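Local coordinates for invasion protein InvA (Salmonella enterica, PDB 2X49) that works in the type III secretion export apparatus of the inner membrane and is involved in invasion of the intestinal epithelium, the piece here being its C-terminal domain, at residues D155-K160 with R192-I197; P206-V211 with V215-G220; S102-V107 with L126-H131. One frame throughout, in Å; residues are numbered along the deposited sequence.

From the N terminus, contact 3 comes first: it brings helix 125-139 back over strand 102-107 and closes a loop of 18 residues containing helix 109-116 and strand 122-124. The chain then runs through helix 147-158, where contact 1 opens; helices 162-169 and 174-185 lie inside its 31-residue loop, which closes at the start of helix 194-204. Contact 2 follows as a local closure, the lead-in to helix 211-221 meeting the helix itself. The three are in series, with no nesting or crossing. Contacts 1 and 2 touch where Ile197 CG2 meets Ile218 CG2 at 4.2 Å, whereas contact 3 lies on the opposite side of the chain's centre, about 34 Å from contact 1 between centres.

Contact 1 (D155-K160 with R192-I197); sequences DQLEAK and RNMKLI
Ile197 N donates to Asn193 O over 3.2 Å, closing the first turn of helix 194-204, and it is against this turn that Leu157 rests its CD1 methyl, on Met194 and Lys195. The motif is a capped helix N terminus packed beside helix 147-158 in the helical middle of the domain. Asn193 is the N-cap: its OD1 takes a weak bond from Leu196 N at 3.3 Å. The same residue is the centre of an inverse gamma turn, which leads the chain into the helix. Just before it, Arg192 is moored to the carbonyls of Phe36 and Ile37.

The backbones come close, with Leu157 CA and Lys195 CA 7.3 Å apart, and one methyl group makes the contact between them. Leu157 holds CG anti to its N (chi1 -176°), then takes an uncommon chi2 of 99° that presents CD1 to the other helix. That methyl lies against Lys195 backbone as much as against any side chain. Met194 meets it with the near part of its chain, CB first; bends at chi2 and chi3 take the thioether away, and the residue packs on Leu181 of helix 174-185. Lys195 is fully extended and also leads off, touching Phe161 on its way. Leu157 CD1 ends 3.9 Å from Lys195 CA and 4.1 Å from Met194 CB.

Contact 2 (P206-V211 with V215-G220); sequences PREKDV and VEHIRG
This is a local contact at a helix start, where Glu208 of the loop and Val211 at the helix head meet Val215 and His217 farther along helix 211-221. Val215 N bonds to Val211 O at 3.0 Å, the ordinary i to i+4 link. The Val215 methyl CG2, set beside its own N, lies 3.3 Å from that same Val211 oxygen. Asp210 is the N-cap: its carboxylate accepts from Asn213 N and also reaches Ser259.

One Glu208 oxygen serves the loop, the other the helix. With CG anti to the backbone N (chi1 -173°) and the chain bent at chi2, OE2 uses its anti lone pair to take Asp210 N at 3.0 Å. The CG methylene comes up at the edge of the His217 imidazole, near the ring plane, 4.3 Å from His217 CD2. One water joins the polar ends: it donates to Glu208 OE1 at 2.6 Å and bonds His217 NE2 at 2.7 Å. The imidazole is also stacked on Trp204 of the preceding helix. Glu208 OE1 and His217 NE2 stay 4.6 Å apart, so any electrostatic pull of the carboxylate on the imidazole, which might favour its protonated form, acts through space and through this water.

Contact 3 (S102-V107 with L126-H131); sequences SQYFWV and LDELYH
Strand 102-107 and helix 125-139 keep their backbones well apart, with Tyr104 CA and Glu128 CA 10.4 Å from each other, and the side chain of Glu128 spans the gap to two aromatic rings. Tyr104 and Trp106, two residues apart on the strand, both meet it. The Glu128 chain leaves with CG anti to the backbone N (chi1 173°) and bends at chi2, so that its methylenes reach the indole while the carboxylate is carried to the phenol ring. Glu128 CG is 4.0 Å from both Trp106 CZ2 and Trp106 CH2, touching the far end of the benzo ring. Glu128 OE2 stands 3.8 Å from Tyr104 CD1, the carboxylate plane turned 64° from the ring; against the indole it is nearly perpendicular, at 86°.

The buried charge is answered elsewhere: OE1 makes salt bridges to Arg79 and Arg123, OE2 to Lys288. Three cationic side chains thus hold the carboxylate; Trp106 touches the methylenes behind it. Trp106 meets Tyr74 edge-to-face. In the antiparallel sheet, strand 102-107 runs between strands 95-99 and 78-80, bonding to His97 and Thr95 along one neighbour and to Val80 and Met78 along the other, while helix 125-139 packs through Leu129 and Tyr130 on helix 27-39.

Contact 1 (D155-K160 with R192-I197)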
loop_
_atom_site.group_PDB
_atom_site.type_symbol
_atom_site.label_atom_id
_atom_site.label_comp_id
_atom_site.label_asym_id
_atom_site.label_seq_id
_atom_site.Cartn_x
_atom_site.Cartn_y
_atom_site.Cartn_z
ATOM N N ASP A 155 15.473 -5.197 19.663
ATOM C CA ASP A 155 16.545 -4.783 20.570
ATOM C C ASP A 155 16.334 -3.366 21.058
ATOM O O ASP A 155 16.523 -3.072 22.239
ATOM C CB ASP A 155 17.931 -4.974 19.945
ATOM C CG ASP A 155 18.401 -6.412 20.078
ATOM O OD1 ASP A 155 17.811 -7.132 20.912
ATOM O OD2 ASP A 155 19.357 -6.826 19.392
ATOM N N GLN A 156 15.864 -2.540 20.141
ATOM C CA GLN A 156 15.574 -1.133 20.434
ATOM C C GLN A 156 14.436 -1.078 21.433
ATOM O O GLN A 156 14.412 -0.281 22.357
ATOM C CB GLN A 156 15.196 -0.343 19.170
ATOM C CG GLN A 156 16.361 -0.107 18.183
ATOM C CD GLN A 156 15.972 0.698 16.934
ATOM O OE1 GLN A 156 14.957 0.232 16.202
ATOM N NE2 GLN A 156 16.586 1.722 16.630
ATOM N N LEU A 157 13.483 -1.958 21.213
ATOM C CA LEU A 157 12.249 -1.974 22.014
ATOM C C LEU A 157 12.555 -2.489 23.407
ATOM O O LEU A 157 11.983 -2.081 24.415
ATOM C CB LEU A 157 11.163 -2.842 21.359
ATOM C CG LEU A 157 9.806 -2.830 22.082
ATOM C CD1 LEU A 157 8.829 -1.876 21.409
ATOM C CD2 LEU A 157 9.202 -4.247 22.175
ATOM N N GLU A 158 13.513 -3.386 23.440
ATOM C CA GLU A 158 13.839 -4.105 24.656
ATOM C C GLU A 158 14.419 -3.145 25.647
ATOM O O GLU A 158 14.278 -3.283 26.856
ATOM C CB GLU A 158 14.852 -5.221 24.418
ATOM C CG GLU A 158 15.307 -5.825 25.721
ATOM C CD GLU A 158 16.092 -7.106 25.553
ATOM O OE1 GLU A 158 16.194 -7.592 24.411
ATOM O OE2 GLU A 158 16.604 -7.622 26.569
ATOM N N ALA A 159 15.071 -2.162 25.065
ATOM C CA ALA A 159 15.808 -1.148 25.819
ATOM C C ALA A 159 14.825 -0.310 26.579
ATOM O O ALA A 159 15.175 0.444 27.475
ATOM C CB ALA A 159 16.650 -0.262 24.893
ATOM N N LYS A 160 13.575 -0.464 26.180
ATOM C CA LYS A 160 12.485 0.385 26.699
ATOM C C LYS A 160 11.405 -0.368 27.442
ATOM O O LYS A 160 10.877 0.090 28.446
ATOM C CB LYS A 160 11.872 1.199 25.565
ATOM C CG LYS A 160 12.893 2.100 24.886
ATOM C CD LYS A 160 12.234 3.013 23.879
ATOM C CE LYS A 160 11.526 2.217 22.817
ATOM N NZ LYS A 160 10.722 3.091 21.912
ATOM N N ARG A 192 5.659 1.227 12.578
ATOM C CA ARG A 192 6.217 2.236 13.491
ATOM C C ARG A 192 5.830 2.036 14.960
ATOM O O ARG A 192 6.634 2.241 15.844
ATOM C CB ARG A 192 5.837 3.664 13.068
ATOM C CG ARG A 192 6.428 4.700 13.993
ATOM C CD ARG A 192 6.499 6.068 13.346
ATOM N NE ARG A 192 7.717 6.190 12.541
ATOM C CZ ARG A 192 8.930 6.317 13.042
ATOM N NH1 ARG A 192 9.089 6.419 14.352
ATOM N NH2 ARG A 192 9.996 6.377 12.237
ATOM N N ASN A 193 4.581 1.645 15.171
ATOM C CA ASN A 193 4.091 1.449 16.553
ATOM C C ASN A 193 4.378 0.041 17.043
ATOM O O ASN A 193 3.475 -0.790 17.201
ATOM C CB ASN A 193 2.615 1.759 16.663
ATOM C CG ASN A 193 2.215 2.046 18.083
ATOM O OD1 ASN A 193 2.922 1.659 19.047
ATOM N ND2 ASN A 193 1.103 2.773 18.244
ATOM N N MET A 194 5.658 -0.199 17.235
ATOM C CA MET A 194 6.150 -1.521 17.557
ATOM C C MET A 194 5.619 -1.967 18.891
ATOM O O MET A 194 5.335 -3.142 19.068
ATOM C CB MET A 194 7.674 -1.579 17.518
ATOM C CG MET A 194 8.206 -3.011 17.412
ATOM S SD MET A 194 7.727 -3.795 15.840
ATOM C CE MET A 194 8.874 -3.004 14.705
ATOM N N LYS A 195 5.405 -1.026 19.777
ATOM C CA LYS A 195 4.998 -1.370 21.161
ATOM C C LYS A 195 3.618 -2.013 21.088
ATOM O O LYS A 195 3.314 -3.051 21.704
ATOM C CB LYS A 195 4.953 -0.179 22.100
ATOM C CG LYS A 195 4.525 -0.533 23.549
ATOM C CD LYS A 195 4.394 0.697 24.406
ATOM C CE LYS A 195 3.966 0.364 25.844
ATOM N NZ LYS A 195 3.700 1.571 26.713
ATOM N N LEU A 196 2.773 -1.399 20.298
ATOM C CA LEU A 196 1.387 -1.933 20.158
ATOM C C LEU A 196 1.340 -3.275 19.436
ATOM O O LEU A 196 0.544 -4.179 19.738
ATOM C CB LEU A 196 0.471 -0.910 19.511
ATOM C CG LEU A 196 0.176 0.240 20.472
ATOM C CD1 LEU A 196 -0.935 1.144 19.883
ATOM C CD2 LEU A 196 -0.182 -0.234 21.893
ATOM N N ILE A 197 2.221 -3.447 18.480
ATOM C CA ILE A 197 2.269 -4.643 17.740
ATOM C C ILE A 197 2.688 -5.753 18.694
ATOM O O ILE A 197 2.151 -6.848 18.648
ATOM C CB ILE A 197 3.180 -4.573 16.516
ATOM C CG1 ILE A 197 2.527 -3.669 15.477
ATOM C CG2 ILE A 197 3.390 -5.923 15.879
ATOM C CD1 ILE A 197 3.479 -3.300 14.357
#

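Contact 2 (P206-V211 with V215-G220)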
loop_
_atom_site.group_PDB
_atom_site.type_symbol
_atom_site.label_atom_id
_atom_site.label_comp_id
_atom_site.label_asym_id
_atom_site.label_seq_id
_atom_site.Cartn_x
_atom_site.Cartn_y
_atom_site.Cartn_z
ATOM N N PRO A 206 0.479 -16.720 21.866
ATOM C CA PRO A 206 0.395 -17.976 22.627
ATOM C C PRO A 206 -0.580 -18.959 22.077
ATOM O O PRO A 206 -0.427 -20.171 22.242
ATOM C CB PRO A 206 -0.129 -17.512 23.981
ATOM C CG PRO A 206 0.449 -16.120 24.110
ATOM C CD PRO A 206 0.240 -15.562 22.742
ATOM N N ARG A 207 -1.639 -18.415 21.525
ATOM C CA ARG A 207 -2.784 -19.215 21.065
ATOM C C ARG A 207 -2.899 -19.517 19.576
ATOM O O ARG A 207 -3.596 -20.447 19.176
ATOM C CB ARG A 207 -4.087 -18.553 21.502
ATOM C CG ARG A 207 -4.289 -18.604 22.978
ATOM C CD ARG A 207 -5.732 -18.402 23.328
ATOM N NE ARG A 207 -5.889 -18.088 24.736
ATOM C CZ ARG A 207 -7.023 -18.183 25.393
ATOM N NH1 ARG A 207 -8.102 -18.663 24.793
ATOM N NH2 ARG A 207 -7.080 -17.835 26.652
ATOM N N GLU A 208 -2.266 -18.702 18.761
ATOM C CA GLU A 208 -2.363 -18.861 17.299
ATOM C C GLU A 208 -0.988 -19.031 16.684
ATOM O O GLU A 208 -0.183 -18.094 16.681
ATOM C CB GLU A 208 -3.055 -17.627 16.684
ATOM C CG GLU A 208 -3.354 -17.804 15.171
ATOM C CD GLU A 208 -4.040 -19.105 14.834
ATOM O OE1 GLU A 208 -5.276 -19.257 15.078
ATOM O OE2 GLU A 208 -3.376 -20.002 14.283
ATOM N N LYS A 209 -0.779 -20.233 16.148
ATOM C CA LYS A 209 0.541 -20.709 15.633
ATOM C C LYS A 209 0.626 -20.686 14.114
ATOM O O LYS A 209 1.686 -20.894 13.526
ATOM C CB LYS A 209 0.874 -22.116 16.159
ATOM C CG LYS A 209 0.998 -22.237 17.701
ATOM C CD LYS A 209 1.899 -21.206 18.276
ATOM C CE LYS A 209 2.125 -21.430 19.775
ATOM N NZ LYS A 209 2.700 -20.285 20.462
ATOM N N ASP A 210 -0.503 -20.418 13.487
ATOM C CA ASP A 210 -0.578 -20.287 12.004
ATOM C C ASP A 210 -0.346 -18.823 11.653
ATOM O O ASP A 210 -1.028 -17.921 12.124
ATOM C CB ASP A 210 -1.926 -20.756 11.475
ATOM C CG ASP A 210 -2.091 -20.540 9.978
ATOM O OD1 ASP A 210 -1.927 -21.528 9.213
ATOM O OD2 ASP A 210 -2.414 -19.411 9.564
ATOM N N VAL A 211 0.652 -18.575 10.832
ATOM C CA VAL A 211 1.087 -17.186 10.641
ATOM C C VAL A 211 0.047 -16.282 9.979
ATOM O O VAL A 211 -0.042 -15.104 10.293
ATOM C CB VAL A 211 2.439 -17.075 9.875
ATOM C CG1 VAL A 211 2.284 -17.423 8.422
ATOM C CG2 VAL A 211 2.965 -15.684 10.015
ATOM N N VAL A 215 -1.528 -12.956 11.737
ATOM C CA VAL A 215 -1.473 -11.629 11.123
ATOM C C VAL A 215 -2.835 -10.946 11.141
ATOM O O VAL A 215 -2.940 -9.775 11.456
ATOM C CB VAL A 215 -0.895 -11.624 9.663
ATOM C CG1 VAL A 215 -1.160 -10.270 9.025
ATOM C CG2 VAL A 215 0.580 -11.873 9.733
ATOM N N GLU A 216 -3.865 -11.712 10.891
ATOM C CA GLU A 216 -5.208 -11.140 10.860
ATOM C C GLU A 216 -5.577 -10.560 12.239
ATOM O O GLU A 216 -6.284 -9.535 12.372
ATOM C CB GLU A 216 -6.234 -12.165 10.359
ATOM C CG GLU A 216 -7.430 -11.518 9.759
ATOM C CD GLU A 216 -7.152 -10.701 8.471
ATOM O OE1 GLU A 216 -6.040 -10.785 7.858
ATOM O OE2 GLU A 216 -8.081 -9.983 8.041
ATOM N N HIS A 217 -5.191 -11.287 13.287
ATOM C CA HIS A 217 -5.473 -10.827 14.629
ATOM C C HIS A 217 -4.704 -9.552 14.966
ATOM O O HIS A 217 -5.202 -8.640 15.647
ATOM C CB HIS A 217 -5.218 -11.910 15.688
ATOM C CG HIS A 217 -6.163 -13.070 15.619
ATOM N ND1 HIS A 217 -7.517 -12.946 15.847
ATOM C CD2 HIS A 217 -5.945 -14.393 15.403
ATOM C CE1 HIS A 217 -8.102 -14.126 15.725
ATOM N NE2 HIS A 217 -7.162 -15.026 15.480
ATOM N N ILE A 218 -3.468 -9.524 14.506
ATOM C CA ILE A 218 -2.586 -8.364 14.731
ATOM C C ILE A 218 -3.179 -7.129 14.024
ATOM O O ILE A 218 -3.291 -6.031 14.587
ATOM C CB ILE A 218 -1.119 -8.595 14.323
ATOM C CG1 ILE A 218 -0.517 -9.801 15.072
ATOM C CG2 ILE A 218 -0.294 -7.348 14.556
ATOM C CD1 ILE A 218 -0.812 -9.826 16.534
ATOM N N ARG A 219 -3.635 -7.362 12.810
ATOM C CA ARG A 219 -4.275 -6.272 12.011
ATOM C C ARG A 219 -5.428 -5.734 12.812
ATOM O O ARG A 219 -5.683 -4.534 12.922
ATOM C CB ARG A 219 -4.775 -6.755 10.661
ATOM C CG ARG A 219 -3.718 -6.968 9.635
ATOM C CD ARG A 219 -4.350 -7.362 8.348
ATOM N NE ARG A 219 -5.242 -6.347 7.777
ATOM C CZ ARG A 219 -4.884 -5.516 6.794
ATOM N NH1 ARG A 219 -3.649 -5.599 6.248
ATOM N NH2 ARG A 219 -5.766 -4.618 6.337
ATOM N N GLY A 220 -6.185 -6.651 13.383
ATOM C CA GLY A 220 -7.342 -6.234 14.199
ATOM C C GLY A 220 -6.965 -5.342 15.397
ATOM O O GLY A 220 -7.633 -4.359 15.757
HETATM O O HOH W 1 -6.937 -17.609 16.172
#

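Contact 3 (S102-V107 with L126-H131)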
loop_
_atom_site.group_PDB
_atom_site.type_symbol
_atom_site.label_atom_id
_atom_site.label_comp_id
_atom_site.label_asym_id
_atom_site.label_seq_id
_atom_site.Cartn_x
_atom_site.Cartn_y
_atom_site.Cartn_z
ATOM N N SER A 102 -6.374 1.632 -13.827
ATOM C CA SER A 102 -6.240 2.871 -13.040
ATOM C C SER A 102 -5.930 4.016 -13.960
ATOM O O SER A 102 -5.066 3.927 -14.822
ATOM C CB SER A 102 -5.108 2.835 -12.003
ATOM O OG SER A 102 -5.447 2.136 -10.860
ATOM N N GLN A 103 -6.625 5.096 -13.702
ATOM C CA GLN A 103 -6.433 6.346 -14.446
ATOM C C GLN A 103 -6.006 7.463 -13.513
ATOM O O GLN A 103 -6.388 7.528 -12.338
ATOM C CB GLN A 103 -7.691 6.738 -15.212
ATOM C CG GLN A 103 -7.946 6.010 -16.559
ATOM C CD GLN A 103 -9.194 6.530 -17.265
ATOM O OE1 GLN A 103 -9.003 7.462 -18.210
ATOM N NE2 GLN A 103 -10.325 6.139 -16.931
ATOM N N TYR A 104 -5.155 8.305 -14.075
ATOM C CA TYR A 104 -4.601 9.484 -13.367
ATOM C C TYR A 104 -4.830 10.733 -14.189
ATOM O O TYR A 104 -4.529 10.760 -15.362
ATOM C CB TYR A 104 -3.111 9.304 -13.116
ATOM C CG TYR A 104 -2.791 8.046 -12.365
ATOM C CD1 TYR A 104 -2.651 8.052 -11.009
ATOM C CD2 TYR A 104 -2.611 6.839 -13.041
ATOM C CE1 TYR A 104 -2.381 6.894 -10.333
ATOM C CE2 TYR A 104 -2.347 5.667 -12.360
ATOM C CZ TYR A 104 -2.208 5.717 -10.996
ATOM O OH TYR A 104 -1.913 4.631 -10.207
ATOM N N PHE A 105 -5.324 11.769 -13.523
ATOM C CA PHE A 105 -5.752 13.001 -14.171
ATOM C C PHE A 105 -4.964 14.176 -13.637
ATOM O O PHE A 105 -4.883 14.430 -12.435
ATOM C CB PHE A 105 -7.261 13.201 -13.937
ATOM C CG PHE A 105 -8.110 12.120 -14.573
ATOM C CD1 PHE A 105 -8.564 12.240 -15.873
ATOM C CD2 PHE A 105 -8.420 10.975 -13.867
ATOM C CE1 PHE A 105 -9.303 11.222 -16.459
ATOM C CE2 PHE A 105 -9.194 9.966 -14.448
ATOM C CZ PHE A 105 -9.588 10.073 -15.723
ATOM N N TRP A 106 -4.388 14.876 -14.583
ATOM C CA TRP A 106 -3.520 16.018 -14.262
ATOM C C TRP A 106 -4.072 17.284 -14.971
ATOM O O TRP A 106 -4.505 17.265 -16.142
ATOM C CB TRP A 106 -2.075 15.772 -14.692
ATOM C CG TRP A 106 -1.389 14.547 -14.084
ATOM C CD1 TRP A 106 -1.586 13.223 -14.447
ATOM C CD2 TRP A 106 -0.428 14.548 -13.059
ATOM N NE1 TRP A 106 -0.775 12.450 -13.718
ATOM C CE2 TRP A 106 -0.056 13.214 -12.832
ATOM C CE3 TRP A 106 0.194 15.553 -12.318
ATOM C CZ2 TRP A 106 0.911 12.851 -11.879
ATOM C CZ3 TRP A 106 1.117 15.208 -11.384
ATOM C CH2 TRP A 106 1.505 13.860 -11.161
ATOM N N VAL A 107 -3.950 18.400 -14.243
ATOM C CA VAL A 107 -4.388 19.696 -14.730
ATOM C C VAL A 107 -3.322 20.765 -14.472
ATOM O O VAL A 107 -2.365 20.599 -13.712
ATOM C CB VAL A 107 -5.740 20.133 -14.104
ATOM C CG1 VAL A 107 -6.834 19.126 -14.436
ATOM C CG2 VAL A 107 -5.613 20.334 -12.636
ATOM N N LEU A 126 5.575 16.040 -6.930
ATOM C CA LEU A 126 6.615 15.324 -6.128
ATOM C C LEU A 126 5.954 14.490 -5.014
ATOM O O LEU A 126 6.399 13.399 -4.663
ATOM C CB LEU A 126 7.689 16.279 -5.615
ATOM C CG LEU A 126 8.654 16.799 -6.685
ATOM C CD1 LEU A 126 9.660 17.807 -6.080
ATOM C CD2 LEU A 126 9.386 15.676 -7.392
ATOM N N ASP A 127 4.823 14.983 -4.532
ATOM C CA ASP A 127 4.040 14.264 -3.518
ATOM C C ASP A 127 3.405 13.019 -4.098
ATOM O O ASP A 127 3.312 11.974 -3.449
ATOM C CB ASP A 127 2.968 15.152 -2.886
ATOM C CG ASP A 127 3.558 16.148 -1.887
ATOM O OD1 ASP A 127 4.714 15.964 -1.414
ATOM O OD2 ASP A 127 2.867 17.135 -1.557
ATOM N N GLU A 128 2.961 13.140 -5.333
ATOM C CA GLU A 128 2.384 11.996 -6.043
ATOM C C GLU A 128 3.491 10.951 -6.319
ATOM O O GLU A 128 3.298 9.765 -6.144
ATOM C CB GLU A 128 1.680 12.423 -7.344
ATOM C CG GLU A 128 1.210 11.239 -8.188
ATOM C CD GLU A 128 -0.007 10.507 -7.623
ATOM O OE1 GLU A 128 -0.496 10.837 -6.512
ATOM O OE2 GLU A 128 -0.474 9.577 -8.314
ATOM N N LEU A 129 4.662 11.417 -6.676
ATOM C CA LEU A 129 5.767 10.517 -7.039
ATOM C C LEU A 129 6.186 9.722 -5.803
ATOM O O LEU A 129 6.349 8.524 -5.842
ATOM C CB LEU A 129 6.973 11.293 -7.550
ATOM C CG LEU A 129 8.238 10.435 -7.832
ATOM C CD1 LEU A 129 7.959 9.288 -8.767
ATOM C CD2 LEU A 129 9.327 11.325 -8.367
ATOM N N TYR A 130 6.247 10.428 -4.694
ATOM C CA TYR A 130 6.549 9.756 -3.410
ATOM C C TYR A 130 5.493 8.695 -3.095
ATOM O O TYR A 130 5.817 7.538 -2.728
ATOM C CB TYR A 130 6.603 10.735 -2.238
ATOM C CG TYR A 130 6.639 9.955 -0.928
ATOM C CD1 TYR A 130 7.769 9.298 -0.554
ATOM C CD2 TYR A 130 5.559 9.902 -0.089
ATOM C CE1 TYR A 130 7.817 8.543 0.599
ATOM C CE2 TYR A 130 5.592 9.156 1.081
ATOM C CZ TYR A 130 6.736 8.489 1.423
ATOM O OH TYR A 130 6.810 7.726 2.606
ATOM N N HIS A 131 4.226 9.036 -3.252
ATOM C CA HIS A 131 3.147 8.047 -2.987
ATOM C C HIS A 131 3.271 6.814 -3.863
ATOM O O HIS A 131 3.204 5.666 -3.390
ATOM C CB HIS A 131 1.759 8.670 -3.133
ATOM C CG HIS A 131 0.632 7.793 -2.668
ATOM N ND1 HIS A 131 -0.529 7.458 -3.265
ATOM C CD2 HIS A 131 0.627 7.171 -1.439
ATOM C CE1 HIS A 131 -1.221 6.649 -2.393
ATOM N NE2 HIS A 131 -0.509 6.507 -1.289
#